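Local coordinates for protein tyrosyl-DNA phosphodiesterase 2 (Danio rerio, PDB 4F1H) that belongs to the endonuclease/exonuclease/phosphatase family and has a DNase I-like fold, with two packed mixed beta sheets and a magnesium ion in the model, at residues 90-95 / 128-133; 72-77 / 101-106. All blocks are in the same frame, centred on the assembly; numbering follows the deposited sequence.

Overall arrangement
The two contacts lie in different layers of a DNase I-like fold. Interaction 1 joins the loop between strands 80-88 and 97-105 to helix 124-140. Interaction 2 sits in the core, where strands 69-75 and 97-105 bring the two sheets face to face. Strand 97-105 links them, because it starts just after loop 90-95 and carries residues 101-105. Their centres are 26 Å apart, and their nearest atoms about 13 Å. Interaction 1 is on the ligand side: its nearest atom is about 6 Å from the bound nucleic acid, and the Gln130 side chain is about 13 Å from a magnesium ion. The nearest atom of interaction 2 is about 17 Å from the nucleic acid.

Interaction 1 of 2, residues 90-95 / 128-133; sequences PTTQMM and TKQLRV
Thr92 and Gln130 make the closer of two van der Waals touches between residues 90-95 and 128-133. Gln130 NE2 comes to 3.6 Å from Thr92 CB and 3.7 Å from Thr92 OG1. The two side chains cross at about a right angle. Gln130 CG is anti to the carbonyl carbon (chi1 -63°), and the chain runs extended beyond it, which carries the amide from the helix to the loop. The second touch is looser and solvent-facing: Thr91 OG1 lies 4.3 Å from Lys129 CD, beside the lysine's methylene chain.

The loop joins antiparallel strands 80-88 and 97-105. Helix 124-140 is the helix of a beta-alpha-beta crossover from strand 108-114 to the parallel strand 145-150.

Met94 N donates to Thr92 OG1 at 3.0 Å with an N-H...O angle of 161°, an ST turn that bends the loop. Arg96 N is a further partner of Thr92 OG1. In the helix, Arg132 N donates to Thr128 O at 2.9 Å. Glu118 OE1 bonds both Thr92 OG1 and Gln130 NE2, bridging loop and helix. Glu126 takes a second bond from Gln130 NE2 and also bonds Thr91 OG1.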
loop_
_atom_site.group_PDB
_atom_site.type_symbol
_atom_site.label_atom_id
_atom_site.label_comp_id
_atom_site.label_asym_id
_atom_site.label_seq_id
_atom_site.Cartn_x
_atom_site.Cartn_y
_atom_site.Cartn_z
ATOM N N PRO B 90 -0.132 8.737 -19.506
ATOM C CA PRO B 90 0.330 10.036 -20.028
ATOM C C PRO B 90 1.687 10.510 -19.508
ATOM O O PRO B 90 2.407 11.190 -20.250
ATOM C CB PRO B 90 -0.766 11.010 -19.576
ATOM C CG PRO B 90 -1.975 10.159 -19.367
ATOM C CD PRO B 90 -1.482 8.796 -18.931
ATOM N N THR B 91 2.032 10.160 -18.270
ATOM C CA THR B 91 3.301 10.622 -17.725
ATOM C C THR B 91 4.385 9.548 -17.584
ATOM O O THR B 91 5.401 9.756 -16.894
ATOM C CB THR B 91 3.106 11.395 -16.371
ATOM O OG1 THR B 91 2.318 10.622 -15.455
ATOM C CG2 THR B 91 2.409 12.755 -16.611
ATOM N N THR B 92 4.214 8.402 -18.246
ATOM C CA THR B 92 5.335 7.472 -18.274
ATOM C C THR B 92 6.572 8.063 -18.948
ATOM O O THR B 92 6.493 8.797 -19.964
ATOM C CB THR B 92 4.973 6.105 -18.944
ATOM O OG1 THR B 92 6.070 5.172 -18.821
ATOM C CG2 THR B 92 4.666 6.274 -20.429
ATOM N N GLN B 93 7.737 7.752 -18.384
ATOM C CA GLN B 93 9.005 8.069 -19.035
ATOM C C GLN B 93 9.657 6.842 -19.665
ATOM O O GLN B 93 10.768 6.926 -20.181
ATOM C CB GLN B 93 9.981 8.735 -18.043
ATOM C CG GLN B 93 9.474 10.070 -17.594
ATOM C CD GLN B 93 9.603 11.099 -18.723
ATOM O OE1 GLN B 93 10.563 11.062 -19.495
ATOM N NE2 GLN B 93 8.659 12.019 -18.804
ATOM N N MET B 94 8.966 5.695 -19.620
ATOM C CA MET B 94 9.508 4.414 -20.083
ATOM C C MET B 94 8.570 3.698 -21.056
ATOM O O MET B 94 8.606 2.456 -21.193
ATOM C CB MET B 94 9.787 3.501 -18.881
ATOM C CG MET B 94 10.665 4.214 -17.840
ATOM S SD MET B 94 11.110 3.178 -16.426
ATOM C CE MET B 94 11.910 4.467 -15.416
ATOM N N MET B 95 7.734 4.479 -21.742
ATOM C CA MET B 95 6.815 3.947 -22.779
ATOM C C MET B 95 5.869 2.855 -22.275
ATOM O O MET B 95 5.364 2.032 -23.061
ATOM C CB MET B 95 7.581 3.527 -24.041
ATOM C CG MET B 95 8.255 4.693 -24.741
ATOM S SD MET B 95 6.949 5.718 -25.487
ATOM C CE MET B 95 7.851 7.203 -25.960
ATOM N N THR B 128 2.724 4.372 -8.957
ATOM C CA THR B 128 1.425 4.307 -8.293
ATOM C C THR B 128 0.343 5.073 -9.087
ATOM O O THR B 128 -0.819 4.671 -9.076
ATOM C CB THR B 128 1.503 4.721 -6.814
ATOM O OG1 THR B 128 2.116 6.014 -6.727
ATOM C CG2 THR B 128 2.332 3.710 -6.028
ATOM N N LYS B 129 0.708 6.135 -9.806
ATOM C CA LYS B 129 -0.289 6.751 -10.713
ATOM C C LYS B 129 -0.782 5.747 -11.759
ATOM O O LYS B 129 -1.980 5.690 -12.076
ATOM C CB LYS B 129 0.285 7.962 -11.438
ATOM C CG LYS B 129 0.686 9.093 -10.513
ATOM C CD LYS B 129 1.213 10.259 -11.352
ATOM C CE LYS B 129 1.810 11.341 -10.459
ATOM N NZ LYS B 129 2.212 12.541 -11.252
ATOM N N GLN B 130 0.140 4.936 -12.276
ATOM C CA GLN B 130 -0.238 3.887 -13.235
ATOM C C GLN B 130 -1.070 2.818 -12.563
ATOM O O GLN B 130 -2.054 2.357 -13.120
ATOM C CB GLN B 130 1.032 3.285 -13.885
ATOM C CG GLN B 130 1.825 4.291 -14.691
ATOM C CD GLN B 130 3.166 3.736 -15.137
ATOM O OE1 GLN B 130 3.470 2.577 -14.844
ATOM N NE2 GLN B 130 3.977 4.554 -15.804
ATOM N N LEU B 131 -0.697 2.401 -11.344
ATOM C CA LEU B 131 -1.498 1.419 -10.641
ATOM C C LEU B 131 -2.927 1.926 -10.470
ATOM O O LEU B 131 -3.888 1.168 -10.634
ATOM C CB LEU B 131 -0.894 1.077 -9.276
ATOM C CG LEU B 131 -1.776 0.197 -8.409
ATOM C CD1 LEU B 131 -1.862 -1.262 -8.971
ATOM C CD2 LEU B 131 -1.100 0.163 -7.029
ATOM N N ARG B 132 -3.087 3.223 -10.174
ATOM C CA ARG B 132 -4.461 3.733 -10.041
ATOM C C ARG B 132 -5.262 3.570 -11.329
ATOM O O ARG B 132 -6.445 3.185 -11.274
ATOM C CB ARG B 132 -4.450 5.210 -9.634
ATOM C CG ARG B 132 -3.991 5.430 -8.225
ATOM C CD ARG B 132 -4.042 6.937 -7.958
ATOM N NE ARG B 132 -3.385 7.245 -6.697
ATOM C CZ ARG B 132 -3.976 7.129 -5.514
ATOM N NH1 ARG B 132 -5.246 6.726 -5.443
ATOM N NH2 ARG B 132 -3.302 7.427 -4.406
ATOM N N VAL B 133 -4.621 3.809 -12.476
ATOM C CA VAL B 133 -5.274 3.633 -13.784
ATOM C C VAL B 133 -5.661 2.166 -13.986
ATOM O O VAL B 133 -6.792 1.874 -14.418
ATOM C CB VAL B 133 -4.400 4.140 -14.946
ATOM C CG1 VAL B 133 -4.998 3.727 -16.305
ATOM C CG2 VAL B 133 -4.255 5.646 -14.871
#

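Interaction 2 of 2, residues 72-77 / 101-106; sequences IMLRKS and AQVTFS
Ile72 and Leu74 reach Ala101 and Val103 through similar torsions. Ile72 CG1 is anti to the carbonyl carbon (chi1 -67°), and CD1 continues outward in an extended line. Leu74 CG takes the same position (chi1 -55°), which points the branched end of Leu74 at Val103 CG1. On the valine, it is this CG1 branch that faces the leucine.

The touches are apolar. Ile72 meets the alanine end-on: its CD1 is 4.1 Å from Ala101 CB and also 4.1 Å from Ala101 N. Leu74 CD1 is closer to its partner, 3.6 Å from Val103 CG1. Leu74 CD2 stands 4.2 Å from the same Val103 CG1, so the valine methyl faces the fork of the leucine. The two side chains cross obliquely.

Residues 72-75 belong to the six-stranded sheet and residues 101-105 to the other sheet. The contact therefore spans the core of the two-sheet sandwich of the DNase I-like fold. Both segments advance in the same sense. The CA atoms of Ile72 and Ala101 are 7.6 Å apart, and those of Leu74 and Val103 are 8.9 Å apart. The backbones come nearer where one partner is the small alanine. All four touching residues are buried, and the segments bury 153 Å² between them.

Within its own sheet, strand 69-75 makes backbone hydrogen bonds through Ile72 to Phe61 and through Leu74 to Leu59, while Met73 makes them to Val38 on the other side. Val37, from that neighbouring strand 37-43, touches both Ile72 and Leu74. Leu74 also touches Phe61 and Phe81, and Val103 touches Val79.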
loop_
_atom_site.group_PDB
_atom_site.type_symbol
_atom_site.label_atom_id
_atom_site.label_comp_id
_atom_site.label_asym_id
_atom_site.label_seq_id
_atom_site.Cartn_x
_atom_site.Cartn_y
_atom_site.Cartn_z
ATOM N N ILE B 72 0.216 -9.984 -25.308
ATOM C CA ILE B 72 -0.733 -10.972 -24.844
ATOM C C ILE B 72 -0.845 -12.032 -25.940
ATOM O O ILE B 72 -1.039 -11.701 -27.112
ATOM C CB ILE B 72 -2.113 -10.345 -24.544
ATOM C CG1 ILE B 72 -2.041 -9.395 -23.351
ATOM C CG2 ILE B 72 -3.146 -11.433 -24.259
ATOM C CD1 ILE B 72 -3.410 -8.693 -23.114
ATOM N N MET B 73 -0.655 -13.309 -25.572
ATOM C CA MET B 73 -0.810 -14.420 -26.528
ATOM C C MET B 73 -2.061 -15.160 -26.113
ATOM O O MET B 73 -2.267 -15.457 -24.909
ATOM C CB MET B 73 0.400 -15.366 -26.440
ATOM C CG MET B 73 1.693 -14.671 -26.811
ATOM S SD MET B 73 3.141 -15.708 -26.389
ATOM C CE MET B 73 2.812 -17.213 -27.356
ATOM N N LEU B 74 -2.915 -15.470 -27.092
ATOM C CA LEU B 74 -4.181 -16.182 -26.848
ATOM C C LEU B 74 -4.169 -17.555 -27.530
ATOM O O LEU B 74 -3.850 -17.661 -28.716
ATOM C CB LEU B 74 -5.364 -15.372 -27.432
ATOM C CG LEU B 74 -5.469 -13.938 -26.927
ATOM C CD1 LEU B 74 -6.609 -13.145 -27.640
ATOM C CD2 LEU B 74 -5.630 -13.942 -25.420
ATOM N N ARG B 75 -4.479 -18.627 -26.801
ATOM C CA ARG B 75 -4.478 -19.945 -27.433
ATOM C C ARG B 75 -5.711 -20.070 -28.333
ATOM O O ARG B 75 -6.836 -20.124 -27.827
ATOM C CB ARG B 75 -4.515 -21.046 -26.374
ATOM C CG ARG B 75 -4.186 -22.452 -26.978
ATOM C CD ARG B 75 -3.540 -23.410 -25.952
ATOM N NE ARG B 75 -3.117 -24.652 -26.620
ATOM C CZ ARG B 75 -1.853 -24.998 -26.893
ATOM N NH1 ARG B 75 -0.830 -24.235 -26.520
ATOM N NH2 ARG B 75 -1.600 -26.143 -27.524
ATOM N N LYS B 76 -5.500 -20.160 -29.645
ATOM C CA LYS B 76 -6.604 -20.057 -30.601
ATOM C C LYS B 76 -7.659 -21.140 -30.428
ATOM O O LYS B 76 -8.848 -20.900 -30.667
ATOM C CB LYS B 76 -6.051 -20.061 -32.026
ATOM C CG LYS B 76 -5.225 -18.824 -32.348
ATOM C CD LYS B 76 -4.717 -18.820 -33.801
ATOM C CE LYS B 76 -3.411 -19.547 -33.976
ATOM N NZ LYS B 76 -2.990 -19.557 -35.427
ATOM N N SER B 77 -7.239 -22.321 -29.989
ATOM C CA SER B 77 -8.190 -23.424 -29.852
ATOM C C SER B 77 -9.098 -23.283 -28.633
ATOM O O SER B 77 -10.128 -23.968 -28.525
ATOM C CB SER B 77 -7.447 -24.751 -29.793
ATOM O OG SER B 77 -6.602 -24.811 -28.646
ATOM N N ALA B 101 -7.085 -7.115 -23.879
ATOM C CA ALA B 101 -7.744 -7.950 -24.904
ATOM C C ALA B 101 -9.007 -8.516 -24.298
ATOM O O ALA B 101 -8.972 -9.114 -23.220
ATOM C CB ALA B 101 -6.835 -9.091 -25.392
ATOM N N GLN B 102 -10.136 -8.306 -24.968
ATOM C CA GLN B 102 -11.413 -8.894 -24.549
ATOM C C GLN B 102 -11.640 -10.133 -25.386
ATOM O O GLN B 102 -11.446 -10.121 -26.588
ATOM C CB GLN B 102 -12.543 -7.886 -24.781
ATOM C CG GLN B 102 -12.309 -6.624 -23.993
ATOM C CD GLN B 102 -13.542 -5.752 -23.901
ATOM O OE1 GLN B 102 -13.538 -4.582 -24.312
ATOM N NE2 GLN B 102 -14.604 -6.315 -23.352
ATOM N N VAL B 103 -11.996 -11.236 -24.731
ATOM C CA VAL B 103 -12.110 -12.515 -25.404
ATOM C C VAL B 103 -13.294 -13.283 -24.806
ATOM O O VAL B 103 -13.842 -12.859 -23.782
ATOM C CB VAL B 103 -10.833 -13.372 -25.241
ATOM C CG1 VAL B 103 -9.554 -12.570 -25.678
ATOM C CG2 VAL B 103 -10.680 -13.898 -23.774
ATOM N N THR B 104 -13.706 -14.389 -25.446
ATOM C CA THR B 104 -14.626 -15.331 -24.783
ATOM C C THR B 104 -13.926 -16.679 -24.595
ATOM O O THR B 104 -13.125 -17.102 -25.436
ATOM C CB THR B 104 -15.985 -15.546 -25.527
ATOM O OG1 THR B 104 -15.745 -16.134 -26.796
ATOM C CG2 THR B 104 -16.680 -14.242 -25.765
ATOM N N PHE B 105 -14.219 -17.335 -23.475
ATOM C CA PHE B 105 -13.609 -18.600 -23.125
ATOM C C PHE B 105 -14.782 -19.526 -22.821
ATOM O O PHE B 105 -15.423 -19.406 -21.766
ATOM C CB PHE B 105 -12.717 -18.379 -21.889
ATOM C CG PHE B 105 -12.189 -19.647 -21.268
ATOM C CD1 PHE B 105 -11.197 -20.386 -21.904
ATOM C CD2 PHE B 105 -12.629 -20.045 -20.012
ATOM C CE1 PHE B 105 -10.686 -21.556 -21.333
ATOM C CE2 PHE B 105 -12.124 -21.182 -19.432
ATOM C CZ PHE B 105 -11.163 -21.949 -20.090
ATOM N N SER B 106 -15.080 -20.401 -23.782
ATOM C CA SER B 106 -16.293 -21.227 -23.733
ATOM C C SER B 106 -17.522 -20.363 -23.417
ATOM O O SER B 106 -18.347 -20.715 -22.570
ATOM C CB SER B 106 -16.133 -22.359 -22.713
ATOM O OG SER B 106 -15.387 -23.427 -23.271
#